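Local coordinates for protein 1d10 (Caenorhabditis elegans, PDB 1T9F), which is of unknown function but carries MIR repeats on a beta-trefoil, as in SDF2-like proteins, and probably acts in the secretory pathway, at residues A[98-103]-A[134-139]; A[18-23]-A[143-148]; A[22-27]-A[170-175]. One frame throughout, in Å; residues are numbered along the deposited sequence.

Interaction 1. Residues A[98-103]-A[134-139]; sequences QHQEVS and LRHAVT
Gln100 and Thr139 face each other across a wide gap, their CA atoms 9.3 Å apart, one from strand 100-105 and the other in the turn after strand 131-136. In this beta-trefoil the first strand belongs to the cap hairpins and the second to the barrel, and side chains alone bridge them. Gln100 does the reaching: with CG anti to the backbone N (chi1 -176°) and the chain extended beyond it, the amide is carried straight across toward the threonine, which comes from the opposite direction. Gln100 NE2 donates to Thr139 OG1 at 2.9 Å. The bond is almost perfectly straight (177°), and the hydroxyl lies in the plane of the amide. The amide also rests against carbon, with Gln100 OE1 3.6 Å from Thr139 CB. On the glutamine side, NE2 has its strongest polar partner in Ser88 OG, and OE1 makes a weak bond to Ser141 OG, so NE2 is gripped twice and OE1 weakly, which should hold the amide in this rotation. A leucine in place of Gln100 would probably leave Ser88 OG and Thr139 OG1 without this shared N-H donor and weaken the tie between cap and barrel. The second partner of the threonine hydroxyl is His136, whose NE2 bonds to Gly114 O and whose ring meets that of Trp117, the planes at about 60°. Thr139 CB sits at the imidazole edge, in its plane, and Thr139 OG1 comes within 2.7 Å of His136 ND1, a hydrogen bond in which either atom could be the donor.

Interaction 2. Residues A[18-23]-A[143-148]; sequences ANDGSR and LSLSGQ
Leu145 pushes one methyl into the turn formed by Asp20 and Ser22, a meeting of two parts of the beta-trefoil: the loop between strands 12-17 and 23-27, and the cap strand 142-146. The contact itself is van der Waals. Leu145 CD1 lies 3.4 Å from Ser22 OG and 3.8 Å from Asp20 CB, with the aspartate and leucine side chains crossing at about a right angle. Placing CG beside its own backbone N (chi1 -67°) sends the leucine branch toward the loop, and it packs also on Val160 and Asn17.

The polar interactions hold the loop that receives this methyl. Ser22 OG donates to Asp20 OD2 at 2.9 Å, reaching the anti side of the carboxylate somewhat out of its plane. The same oxygen forms a salt bridge with Arg158 NE, its stronger partner, so OD2 is gripped twice and the carboxylate is pinned beside the leucine. Between the two bonded residues, Gly21 has positive phi, a conformation in which a CB would be jammed against the carbonyl O of Asp20.

A second turn follows on the strand side, where the chain turns a corner at Gly147. It is an ST turn, in which Ser146 OG, bonded as well to Glu159 OE1, accepts the backbone N-H of Gln148 at 3.1 Å.

Interaction 3. Residues A[22-27]-A[170-175]; sequences SRLHSH and SAWKVA
The indole of Trp172 is the flat group here, and it meets Leu24 through the far corner of its six-membered ring. Leu24 CD1 approaches Trp172 CH2 at 4.2 Å, coming in obliquely, and the carbonyl O of Ser22 stands near the adjoining atom, Trp172 CZ3, at 4.4 Å, again at a slant. Another carbon touches the same corner: CH2 also packs against Leu145 CD2, so leucines from two different strands meet the tip of the indole. At the pyrrole edge, Trp172 NE1 hydrogen-bonds to Leu143 O. This satisfies the one polar atom of a buried ring and fixes how the indole is turned, with its benzo end directed at strand 23-27.

Both side chains point at each other from their backbones and cross at about a right angle. CG of Leu24 lies anti to the backbone N (chi1 -170°), which puts CD1 against Trp172; the side chain also touches Val40. The pairing is apolar and buried, with about 114 Å² hidden between the segments and no hydrogen bond across them. The hydroxyl of Ser22 is engaged outside the contact, where its OG bonds to Asp20 OD2.

In the beta-trefoil, Trp172 belongs to the last barrel strand, 172-175, where it touches Phe132 of strand 131-136 and Asn17 of strand 12-17. Leu24 belongs to a cap strand paired antiparallel with 38-43, and its carbonyl takes a bond from Trp53 NE1, so the contact joins cap strand 23-27 to barrel strand 172-175.

In the fold
From the N terminus, the chain leaves barrel strand 12-17 and enters 18-27, from which both long closures start. Interaction 2 brings this region against 143-148, some 120 residues later, and interaction 3 against 170-175, near the end of the modelled chain. Interaction 1, joining 98-103 to 134-139, is nested inside both loops. Interactions 2 and 3 share Ser22 and Arg23 and touch, with a probable hydrogen bond from Ala18 N to Ala171 O (3.0 Å). Together they join the loop after strand 12-17 and cap strand 23-27 to cap strand 142-146 and the last barrel strand, and cap strand 100-105 to the turn after barrel strand 131-136.

Interaction 1. Residues A[98-103]-A[134-139]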
ATOM      1  N   GLN A  98      -4.741  14.010 -12.638  1.00 36.04           N
ATOM      2  CA  GLN A  98      -4.850  12.928 -13.610  1.00 38.17           C
ATOM      3  C   GLN A  98      -4.854  11.544 -12.979  1.00 40.86           C
ATOM      4  O   GLN A  98      -5.112  10.545 -13.659  1.00 39.81           O
ATOM      5  CB  GLN A  98      -3.708  12.994 -14.626  1.00 38.01           C
ATOM      6  CG  GLN A  98      -2.767  14.186 -14.495  1.00 49.40           C
ATOM      7  CD  GLN A  98      -1.869  14.120 -13.273  1.00 36.04           C
ATOM      8  OE1 GLN A  98      -2.295  14.416 -12.157  1.00 47.61           O
ATOM      9  NE2 GLN A  98      -0.617  13.724 -13.478  1.00 30.21           N
ATOM     10  N   HIS A  99      -4.564  11.479 -11.685  1.00 35.91           N
ATOM     11  CA  HIS A  99      -4.521  10.195 -11.016  1.00 31.16           C
ATOM     12  C   HIS A  99      -5.617   9.964  -9.993  1.00 35.68           C
ATOM     13  O   HIS A  99      -6.305  10.890  -9.555  1.00 37.44           O
ATOM     14  CB  HIS A  99      -3.144   9.979 -10.383  1.00 34.15           C
ATOM     15  CG  HIS A  99      -2.044   9.837 -11.388  1.00 30.13           C
ATOM     16  ND1 HIS A  99      -2.166   9.049 -12.513  1.00 34.64           N
ATOM     17  CD2 HIS A  99      -0.800  10.367 -11.435  1.00 30.49           C
ATOM     18  CE1 HIS A  99      -1.044   9.097 -13.209  1.00 34.06           C
ATOM     19  NE2 HIS A  99      -0.198   9.891 -12.576  1.00 36.14           N
ATOM     20  N   GLN A 100      -5.760   8.697  -9.629  1.00 32.92           N
ATOM     21  CA  GLN A 100      -6.759   8.238  -8.683  1.00 29.72           C
ATOM     22  C   GLN A 100      -6.232   8.346  -7.253  1.00 32.33           C
ATOM     23  O   GLN A 100      -5.046   8.127  -6.998  1.00 26.83           O
ATOM     24  CB  GLN A 100      -7.103   6.795  -9.033  1.00 33.59           C
ATOM     25  CG  GLN A 100      -8.203   6.144  -8.234  1.00 35.49           C
ATOM     26  CD  GLN A 100      -8.534   4.775  -8.790  1.00 44.06           C
ATOM     27  OE1 GLN A 100      -9.102   4.658  -9.879  1.00 45.61           O
ATOM     28  NE2 GLN A 100      -8.160   3.729  -8.061  1.00 27.33           N
ATOM     29  N   GLU A 101      -7.124   8.689  -6.331  1.00 27.21           N
ATOM     30  CA  GLU A 101      -6.781   8.849  -4.922  1.00 31.98           C
ATOM     31  C   GLU A 101      -6.553   7.511  -4.230  1.00 33.12           C
ATOM     32  O   GLU A 101      -7.211   6.515  -4.534  1.00 27.43           O
ATOM     33  CB  GLU A 101      -7.907   9.587  -4.187  1.00 26.34           C
ATOM     34  CG  GLU A 101      -7.585  10.002  -2.757  1.00 26.41           C
ATOM     35  CD  GLU A 101      -8.836  10.317  -1.938  1.00 37.34           C
ATOM     36  OE1 GLU A 101      -9.445   9.375  -1.381  1.00 34.01           O
ATOM     37  OE2 GLU A 101      -9.220  11.503  -1.856  1.00 34.00           O
ATOM     38  N   VAL A 102      -5.606   7.501  -3.297  1.00 28.68           N
ATOM     39  CA  VAL A 102      -5.312   6.313  -2.510  1.00 18.26           C
ATOM     40  C   VAL A 102      -5.430   6.782  -1.066  1.00 15.73           C
ATOM     41  O   VAL A 102      -4.806   7.757  -0.675  1.00 22.39           O
ATOM     42  CB  VAL A 102      -3.897   5.773  -2.796  1.00 22.34           C
ATOM     43  CG1 VAL A 102      -3.541   4.693  -1.783  1.00 16.48           C
ATOM     44  CG2 VAL A 102      -3.849   5.187  -4.205  1.00 26.65           C
ATOM     45  N   SER A 103      -6.238   6.093  -0.274  1.00 17.73           N
ATOM     46  CA  SER A 103      -6.451   6.505   1.108  1.00 16.30           C
ATOM     47  C   SER A 103      -6.343   5.356   2.089  1.00 19.39           C
ATOM     48  O   SER A 103      -6.131   4.208   1.698  1.00 18.32           O
ATOM     49  CB  SER A 103      -7.839   7.140   1.223  1.00 19.03           C
ATOM     50  OG  SER A 103      -8.840   6.203   0.834  1.00 21.56           O
ATOM     51  N   LEU A 134       1.409  -3.490  -6.842  1.00 15.13           N
ATOM     52  CA  LEU A 134       0.134  -3.767  -6.204  1.00 17.30           C
ATOM     53  C   LEU A 134      -0.919  -3.126  -7.073  1.00 13.83           C
ATOM     54  O   LEU A 134      -0.945  -1.909  -7.242  1.00 22.19           O
ATOM     55  CB  LEU A 134       0.070  -3.175  -4.794  1.00 16.98           C
ATOM     56  CG  LEU A 134       0.827  -3.893  -3.677  1.00 20.49           C
ATOM     57  CD1 LEU A 134       0.664  -3.089  -2.382  1.00 20.54           C
ATOM     58  CD2 LEU A 134       0.292  -5.309  -3.488  1.00 19.18           C
ATOM     59  N   ARG A 135      -1.794  -3.953  -7.625  1.00 14.51           N
ATOM     60  CA  ARG A 135      -2.837  -3.449  -8.498  1.00 18.83           C
ATOM     61  C   ARG A 135      -4.194  -3.497  -7.814  1.00 17.50           C
ATOM     62  O   ARG A 135      -4.651  -4.564  -7.410  1.00 18.72           O
ATOM     63  CB  ARG A 135      -2.861  -4.281  -9.783  1.00 21.15           C
ATOM     64  CG  ARG A 135      -3.592  -3.627 -10.929  1.00 23.17           C
ATOM     65  CD  ARG A 135      -3.479  -4.474 -12.208  1.00 24.51           C
ATOM     66  NE  ARG A 135      -3.983  -3.752 -13.371  1.00 26.09           N
ATOM     67  CZ  ARG A 135      -3.961  -4.222 -14.617  1.00 30.30           C
ATOM     68  NH1 ARG A 135      -3.459  -5.424 -14.871  1.00 21.54           N
ATOM     69  NH2 ARG A 135      -4.429  -3.483 -15.608  1.00 24.59           N
ATOM     70  N   HIS A 136      -4.838  -2.341  -7.686  1.00 15.47           N
ATOM     71  CA  HIS A 136      -6.144  -2.275  -7.043  1.00 17.47           C
ATOM     72  C   HIS A 136      -7.101  -3.199  -7.790  1.00 29.13           C
ATOM     73  O   HIS A 136      -7.313  -3.049  -8.997  1.00 23.05           O
ATOM     74  CB  HIS A 136      -6.679  -0.848  -7.062  1.00 20.13           C
ATOM     75  CG  HIS A 136      -7.835  -0.626  -6.139  1.00 28.32           C
ATOM     76  ND1 HIS A 136      -9.022  -0.059  -6.554  1.00 26.70           N
ATOM     77  CD2 HIS A 136      -7.976  -0.868  -4.813  1.00 18.85           C
ATOM     78  CE1 HIS A 136      -9.843   0.042  -5.522  1.00 26.66           C
ATOM     79  NE2 HIS A 136      -9.232  -0.441  -4.454  1.00 24.06           N
ATOM     80  N   ALA A 137      -7.679  -4.147  -7.063  1.00 20.80           N
ATOM     81  CA  ALA A 137      -8.585  -5.115  -7.653  1.00 26.82           C
ATOM     82  C   ALA A 137      -9.819  -4.518  -8.322  1.00 31.22           C
ATOM     83  O   ALA A 137     -10.139  -4.865  -9.459  1.00 26.75           O
ATOM     84  CB  ALA A 137      -9.008  -6.124  -6.602  1.00 22.75           C
ATOM     85  N   VAL A 138     -10.508  -3.622  -7.625  1.00 24.58           N
ATOM     86  CA  VAL A 138     -11.723  -3.028  -8.161  1.00 28.01           C
ATOM     87  C   VAL A 138     -11.541  -2.056  -9.324  1.00 35.31           C
ATOM     88  O   VAL A 138     -12.316  -2.092 -10.278  1.00 28.08           O
ATOM     89  CB  VAL A 138     -12.529  -2.341  -7.042  1.00 24.27           C
ATOM     90  CG1 VAL A 138     -13.703  -1.564  -7.626  1.00 30.76           C
ATOM     91  CG2 VAL A 138     -13.032  -3.391  -6.064  1.00 22.61           C
ATOM     92  N   THR A 139     -10.529  -1.192  -9.258  1.00 35.67           N
ATOM     93  CA  THR A 139     -10.302  -0.221 -10.329  1.00 30.59           C
ATOM     94  C   THR A 139      -9.180  -0.593 -11.296  1.00 29.07           C
ATOM     95  O   THR A 139      -9.154  -0.120 -12.429  1.00 34.19           O
ATOM     96  CB  THR A 139      -9.973   1.167  -9.763  1.00 29.26           C
ATOM     97  OG1 THR A 139      -8.775   1.083  -8.985  1.00 28.82           O
ATOM     98  CG2 THR A 139     -11.108   1.677  -8.900  1.00 26.59           C
TER

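Interaction 2. Residues A[18-23]-A[143-148]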
ATOM      1  N   ALA A  18      10.902   1.141  -4.472  1.00 29.08           N
ATOM      2  CA  ALA A  18      12.161   0.758  -5.105  1.00 22.33           C
ATOM      3  C   ALA A  18      13.041   1.880  -5.648  1.00 27.07           C
ATOM      4  O   ALA A  18      14.235   1.938  -5.356  1.00 28.70           O
ATOM      5  CB  ALA A  18      11.882  -0.244  -6.219  1.00 26.81           C
ATOM      6  N   ASN A  19      12.463   2.773  -6.438  1.00 27.01           N
ATOM      7  CA  ASN A  19      13.240   3.843  -7.041  1.00 29.10           C
ATOM      8  C   ASN A  19      13.460   5.105  -6.188  1.00 32.55           C
ATOM      9  O   ASN A  19      14.451   5.823  -6.374  1.00 22.14           O
ATOM     10  CB  ASN A  19      12.608   4.195  -8.391  1.00 33.75           C
ATOM     11  CG  ASN A  19      12.658   3.024  -9.388  1.00 39.89           C
ATOM     12  OD1 ASN A  19      11.968   3.033 -10.413  1.00 39.69           O
ATOM     13  ND2 ASN A  19      13.488   2.023  -9.094  1.00 27.62           N
ATOM     14  N   ASP A  20      12.561   5.367  -5.243  1.00 29.19           N
ATOM     15  CA  ASP A  20      12.689   6.549  -4.389  1.00 27.69           C
ATOM     16  C   ASP A  20      13.215   6.226  -2.991  1.00 22.47           C
ATOM     17  O   ASP A  20      13.827   7.075  -2.342  1.00 25.32           O
ATOM     18  CB  ASP A  20      11.339   7.265  -4.269  1.00 33.35           C
ATOM     19  CG  ASP A  20      11.445   8.577  -3.527  1.00 34.85           C
ATOM     20  OD1 ASP A  20      12.374   9.351  -3.842  1.00 38.48           O
ATOM     21  OD2 ASP A  20      10.607   8.840  -2.643  1.00 21.75           O
ATOM     22  N   GLY A  21      12.968   5.008  -2.521  1.00 18.58           N
ATOM     23  CA  GLY A  21      13.435   4.624  -1.193  1.00 20.86           C
ATOM     24  C   GLY A  21      12.510   5.018  -0.043  1.00 20.31           C
ATOM     25  O   GLY A  21      12.766   4.667   1.109  1.00 23.40           O
ATOM     26  N   SER A  22      11.434   5.742  -0.345  1.00 17.03           N
ATOM     27  CA  SER A  22      10.478   6.170   0.677  1.00 18.80           C
ATOM     28  C   SER A  22       9.582   5.009   1.130  1.00 21.39           C
ATOM     29  O   SER A  22       9.346   4.067   0.371  1.00 18.73           O
ATOM     30  CB  SER A  22       9.618   7.309   0.129  1.00 12.61           C
ATOM     31  OG  SER A  22       9.006   6.940  -1.092  1.00 20.94           O
ATOM     32  N   ARG A  23       9.082   5.083   2.363  1.00 15.64           N
ATOM     33  CA  ARG A  23       8.233   4.027   2.912  1.00 16.17           C
ATOM     34  C   ARG A  23       6.759   4.390   2.907  1.00 17.24           C
ATOM     35  O   ARG A  23       6.396   5.515   3.258  1.00 14.95           O
ATOM     36  CB  ARG A  23       8.638   3.698   4.350  1.00 18.32           C
ATOM     37  CG  ARG A  23       9.976   3.012   4.491  1.00 19.44           C
ATOM     38  CD  ARG A  23      11.116   4.008   4.508  1.00 31.46           C
ATOM     39  NE  ARG A  23      12.414   3.345   4.407  1.00 43.52           N
ATOM     40  CZ  ARG A  23      12.893   2.488   5.301  1.00 45.62           C
ATOM     41  NH1 ARG A  23      12.187   2.180   6.382  1.00 53.39           N
ATOM     42  NH2 ARG A  23      14.083   1.937   5.108  1.00 43.75           N
ATOM     43  N   LEU A 143      -0.627   0.962  -7.417  1.00 19.19           N
ATOM     44  CA  LEU A 143      -0.228   1.812  -6.298  1.00 18.10           C
ATOM     45  C   LEU A 143       1.076   2.440  -6.777  1.00 13.12           C
ATOM     46  O   LEU A 143       2.016   1.718  -7.105  1.00 15.98           O
ATOM     47  CB  LEU A 143       0.024   0.957  -5.051  1.00 10.84           C
ATOM     48  CG  LEU A 143       0.497   1.693  -3.795  1.00 11.79           C
ATOM     49  CD1 LEU A 143      -0.621   2.577  -3.273  1.00 13.94           C
ATOM     50  CD2 LEU A 143       0.911   0.674  -2.744  1.00 13.26           C
ATOM     51  N   SER A 144       1.138   3.768  -6.834  1.00 17.70           N
ATOM     52  CA  SER A 144       2.350   4.422  -7.326  1.00 19.54           C
ATOM     53  C   SER A 144       2.620   5.781  -6.710  1.00 18.67           C
ATOM     54  O   SER A 144       1.701   6.463  -6.255  1.00 20.90           O
ATOM     55  CB  SER A 144       2.263   4.627  -8.846  1.00 20.70           C
ATOM     56  OG  SER A 144       1.857   3.455  -9.529  1.00 24.20           O
ATOM     57  N   LEU A 145       3.891   6.165  -6.691  1.00 21.67           N
ATOM     58  CA  LEU A 145       4.257   7.485  -6.206  1.00 19.45           C
ATOM     59  C   LEU A 145       4.036   8.358  -7.443  1.00 24.69           C
ATOM     60  O   LEU A 145       4.522   8.034  -8.534  1.00 29.08           O
ATOM     61  CB  LEU A 145       5.729   7.530  -5.785  1.00 20.89           C
ATOM     62  CG  LEU A 145       6.116   6.683  -4.567  1.00 22.75           C
ATOM     63  CD1 LEU A 145       7.553   6.995  -4.159  1.00 18.25           C
ATOM     64  CD2 LEU A 145       5.166   6.987  -3.417  1.00 24.82           C
ATOM     65  N   SER A 146       3.275   9.432  -7.285  1.00 23.87           N
ATOM     66  CA  SER A 146       2.982  10.336  -8.394  1.00 28.68           C
ATOM     67  C   SER A 146       4.215  11.131  -8.786  1.00 32.54           C
ATOM     68  O   SER A 146       4.313  11.623  -9.908  1.00 33.83           O
ATOM     69  CB  SER A 146       1.880  11.315  -7.999  1.00 22.88           C
ATOM     70  OG  SER A 146       2.368  12.229  -7.037  1.00 23.79           O
ATOM     71  N   GLY A 147       5.153  11.256  -7.852  1.00 34.31           N
ATOM     72  CA  GLY A 147       6.365  12.011  -8.114  1.00 34.98           C
ATOM     73  C   GLY A 147       6.244  13.386  -7.486  1.00 36.96           C
ATOM     74  O   GLY A 147       7.187  14.174  -7.482  1.00 37.58           O
ATOM     75  N   GLN A 148       5.061  13.673  -6.956  1.00 38.43           N
ATOM     76  CA  GLN A 148       4.806  14.945  -6.302  1.00 34.20           C
ATOM     77  C   GLN A 148       5.070  14.806  -4.813  1.00 33.80           C
ATOM     78  O   GLN A 148       5.026  13.704  -4.266  1.00 33.53           O
ATOM     79  CB  GLN A 148       3.353  15.372  -6.521  1.00 41.70           C
ATOM     80  CG  GLN A 148       3.047  15.790  -7.943  1.00 39.98           C
ATOM     81  CD  GLN A 148       3.905  16.958  -8.379  1.00 44.06           C
ATOM     82  OE1 GLN A 148       3.874  18.028  -7.769  1.00 41.63           O
ATOM     83  NE2 GLN A 148       4.686  16.758  -9.433  1.00 42.38           N
TER

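Interaction 3. Residues A[22-27]-A[170-175]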
ATOM      1  N   SER A  22      11.434   5.742  -0.345  1.00 17.03           N
ATOM      2  CA  SER A  22      10.478   6.170   0.677  1.00 18.80           C
ATOM      3  C   SER A  22       9.582   5.009   1.130  1.00 21.39           C
ATOM      4  O   SER A  22       9.346   4.067   0.371  1.00 18.73           O
ATOM      5  CB  SER A  22       9.618   7.309   0.129  1.00 12.61           C
ATOM      6  OG  SER A  22       9.006   6.940  -1.092  1.00 20.94           O
ATOM      7  N   ARG A  23       9.082   5.083   2.363  1.00 15.64           N
ATOM      8  CA  ARG A  23       8.233   4.027   2.912  1.00 16.17           C
ATOM      9  C   ARG A  23       6.759   4.390   2.907  1.00 17.24           C
ATOM     10  O   ARG A  23       6.396   5.515   3.258  1.00 14.95           O
ATOM     11  CB  ARG A  23       8.638   3.698   4.350  1.00 18.32           C
ATOM     12  CG  ARG A  23       9.976   3.012   4.491  1.00 19.44           C
ATOM     13  CD  ARG A  23      11.116   4.008   4.508  1.00 31.46           C
ATOM     14  NE  ARG A  23      12.414   3.345   4.407  1.00 43.52           N
ATOM     15  CZ  ARG A  23      12.893   2.488   5.301  1.00 45.62           C
ATOM     16  NH1 ARG A  23      12.187   2.180   6.382  1.00 53.39           N
ATOM     17  NH2 ARG A  23      14.083   1.937   5.108  1.00 43.75           N
ATOM     18  N   LEU A  24       5.916   3.434   2.515  1.00 11.44           N
ATOM     19  CA  LEU A  24       4.465   3.656   2.487  1.00 10.82           C
ATOM     20  C   LEU A  24       4.107   4.081   3.897  1.00 12.80           C
ATOM     21  O   LEU A  24       4.577   3.481   4.877  1.00 11.97           O
ATOM     22  CB  LEU A  24       3.722   2.380   2.093  1.00 12.78           C
ATOM     23  CG  LEU A  24       2.231   2.582   1.796  1.00 10.91           C
ATOM     24  CD1 LEU A  24       2.059   3.584   0.678  1.00 13.86           C
ATOM     25  CD2 LEU A  24       1.601   1.254   1.416  1.00  9.77           C
ATOM     26  N   HIS A  25       3.233   5.076   4.013  1.00 13.24           N
ATOM     27  CA  HIS A  25       2.964   5.641   5.329  1.00 10.40           C
ATOM     28  C   HIS A  25       1.560   6.222   5.474  1.00 17.84           C
ATOM     29  O   HIS A  25       0.905   6.579   4.486  1.00 15.55           O
ATOM     30  CB  HIS A  25       4.029   6.737   5.518  1.00 15.13           C
ATOM     31  CG  HIS A  25       4.031   7.416   6.856  1.00 22.74           C
ATOM     32  ND1 HIS A  25       3.271   8.532   7.124  1.00 28.39           N
ATOM     33  CD2 HIS A  25       4.786   7.201   7.960  1.00 16.33           C
ATOM     34  CE1 HIS A  25       3.558   8.980   8.335  1.00 20.73           C
ATOM     35  NE2 HIS A  25       4.476   8.189   8.862  1.00 23.95           N
ATOM     36  N   SER A  26       1.090   6.290   6.711  1.00 16.17           N
ATOM     37  CA  SER A  26      -0.196   6.912   6.970  1.00 16.77           C
ATOM     38  C   SER A  26      -0.140   7.598   8.324  1.00 24.09           C
ATOM     39  O   SER A  26       0.839   7.457   9.056  1.00 20.56           O
ATOM     40  CB  SER A  26      -1.338   5.915   6.917  1.00 15.48           C
ATOM     41  OG  SER A  26      -2.556   6.630   6.755  1.00 19.35           O
ATOM     42  N   HIS A  27      -1.196   8.328   8.662  1.00 20.47           N
ATOM     43  CA  HIS A  27      -1.212   9.088   9.903  1.00 24.37           C
ATOM     44  C   HIS A  27      -2.598   9.689  10.080  1.00 24.45           C
ATOM     45  O   HIS A  27      -3.475   9.462   9.258  1.00 22.36           O
ATOM     46  CB  HIS A  27      -0.163  10.184   9.778  1.00 21.36           C
ATOM     47  CG  HIS A  27      -0.080  10.758   8.398  1.00 18.89           C
ATOM     48  ND1 HIS A  27       1.042  11.397   7.917  1.00 21.40           N
ATOM     49  CD2 HIS A  27      -0.988  10.788   7.391  1.00 20.77           C
ATOM     50  CE1 HIS A  27       0.822  11.796   6.676  1.00 18.99           C
ATOM     51  NE2 HIS A  27      -0.403  11.439   6.334  1.00 16.44           N
ATOM     52  N   SER A 170       5.829   2.763  -9.574  1.00 21.07           N
ATOM     53  CA  SER A 170       4.990   1.597  -9.270  1.00 19.43           C
ATOM     54  C   SER A 170       5.696   0.397  -8.637  1.00 16.53           C
ATOM     55  O   SER A 170       5.040  -0.511  -8.127  1.00 21.03           O
ATOM     56  CB  SER A 170       4.282   1.125 -10.544  1.00 20.55           C
ATOM     57  OG  SER A 170       3.571   2.188 -11.160  1.00 27.07           O
ATOM     58  N   ALA A 171       7.022   0.380  -8.661  1.00 19.01           N
ATOM     59  CA  ALA A 171       7.756  -0.745  -8.093  1.00 17.20           C
ATOM     60  C   ALA A 171       7.990  -0.606  -6.589  1.00 19.32           C
ATOM     61  O   ALA A 171       8.490   0.414  -6.122  1.00 13.82           O
ATOM     62  CB  ALA A 171       9.080  -0.910  -8.810  1.00 23.09           C
ATOM     63  N   TRP A 172       7.623  -1.639  -5.837  1.00 12.34           N
ATOM     64  CA  TRP A 172       7.809  -1.638  -4.390  1.00 20.80           C
ATOM     65  C   TRP A 172       8.640  -2.832  -3.945  1.00 18.94           C
ATOM     66  O   TRP A 172       8.770  -3.826  -4.666  1.00 21.60           O
ATOM     67  CB  TRP A 172       6.456  -1.679  -3.661  1.00 15.87           C
ATOM     68  CG  TRP A 172       5.561  -0.515  -3.989  1.00 13.53           C
ATOM     69  CD1 TRP A 172       4.699  -0.414  -5.043  1.00 13.97           C
ATOM     70  CD2 TRP A 172       5.476   0.726  -3.278  1.00 16.68           C
ATOM     71  NE1 TRP A 172       4.077   0.816  -5.034  1.00 20.55           N
ATOM     72  CE2 TRP A 172       4.540   1.536  -3.960  1.00 14.07           C
ATOM     73  CE3 TRP A 172       6.104   1.233  -2.128  1.00 16.49           C
ATOM     74  CZ2 TRP A 172       4.218   2.829  -3.534  1.00 15.95           C
ATOM     75  CZ3 TRP A 172       5.780   2.523  -1.704  1.00 16.16           C
ATOM     76  CH2 TRP A 172       4.845   3.305  -2.410  1.00 17.16           C
ATOM     77  N   LYS A 173       9.171  -2.720  -2.737  1.00 18.47           N
ATOM     78  CA  LYS A 173       9.997  -3.749  -2.125  1.00 19.32           C
ATOM     79  C   LYS A 173       9.597  -3.848  -0.654  1.00 26.60           C
ATOM     80  O   LYS A 173       9.348  -2.833  -0.005  1.00 28.55           O
ATOM     81  CB  LYS A 173      11.469  -3.355  -2.245  1.00 18.31           C
ATOM     82  CG  LYS A 173      12.418  -4.211  -1.457  1.00 33.17           C
ATOM     83  CD  LYS A 173      13.821  -3.599  -1.449  1.00 47.63           C
ATOM     84  CE  LYS A 173      13.799  -2.202  -0.834  1.00 47.45           C
ATOM     85  NZ  LYS A 173      15.149  -1.592  -0.710  1.00 51.73           N
ATOM     86  N   VAL A 174       9.539  -5.069  -0.132  1.00 23.62           N
ATOM     87  CA  VAL A 174       9.159  -5.295   1.255  1.00 31.91           C
ATOM     88  C   VAL A 174      10.380  -5.354   2.163  1.00 37.20           C
ATOM     89  O   VAL A 174      11.476  -5.691   1.723  1.00 41.85           O
ATOM     90  CB  VAL A 174       8.354  -6.614   1.396  1.00 34.25           C
ATOM     91  CG1 VAL A 174       8.336  -7.074   2.836  1.00 44.66           C
ATOM     92  CG2 VAL A 174       6.932  -6.403   0.912  1.00 40.07           C
ATOM     93  N   ALA A 175      10.187  -5.012   3.432  1.00 43.72           N
ATOM     94  CA  ALA A 175      11.264  -5.046   4.416  1.00 42.95           C
ATOM     95  C   ALA A 175      10.652  -5.280   5.793  1.00 48.32           C
ATOM     96  O   ALA A 175       9.572  -4.768   6.105  1.00 34.61           O
ATOM     97  CB  ALA A 175      12.044  -3.730   4.398  1.00 34.12           C
TER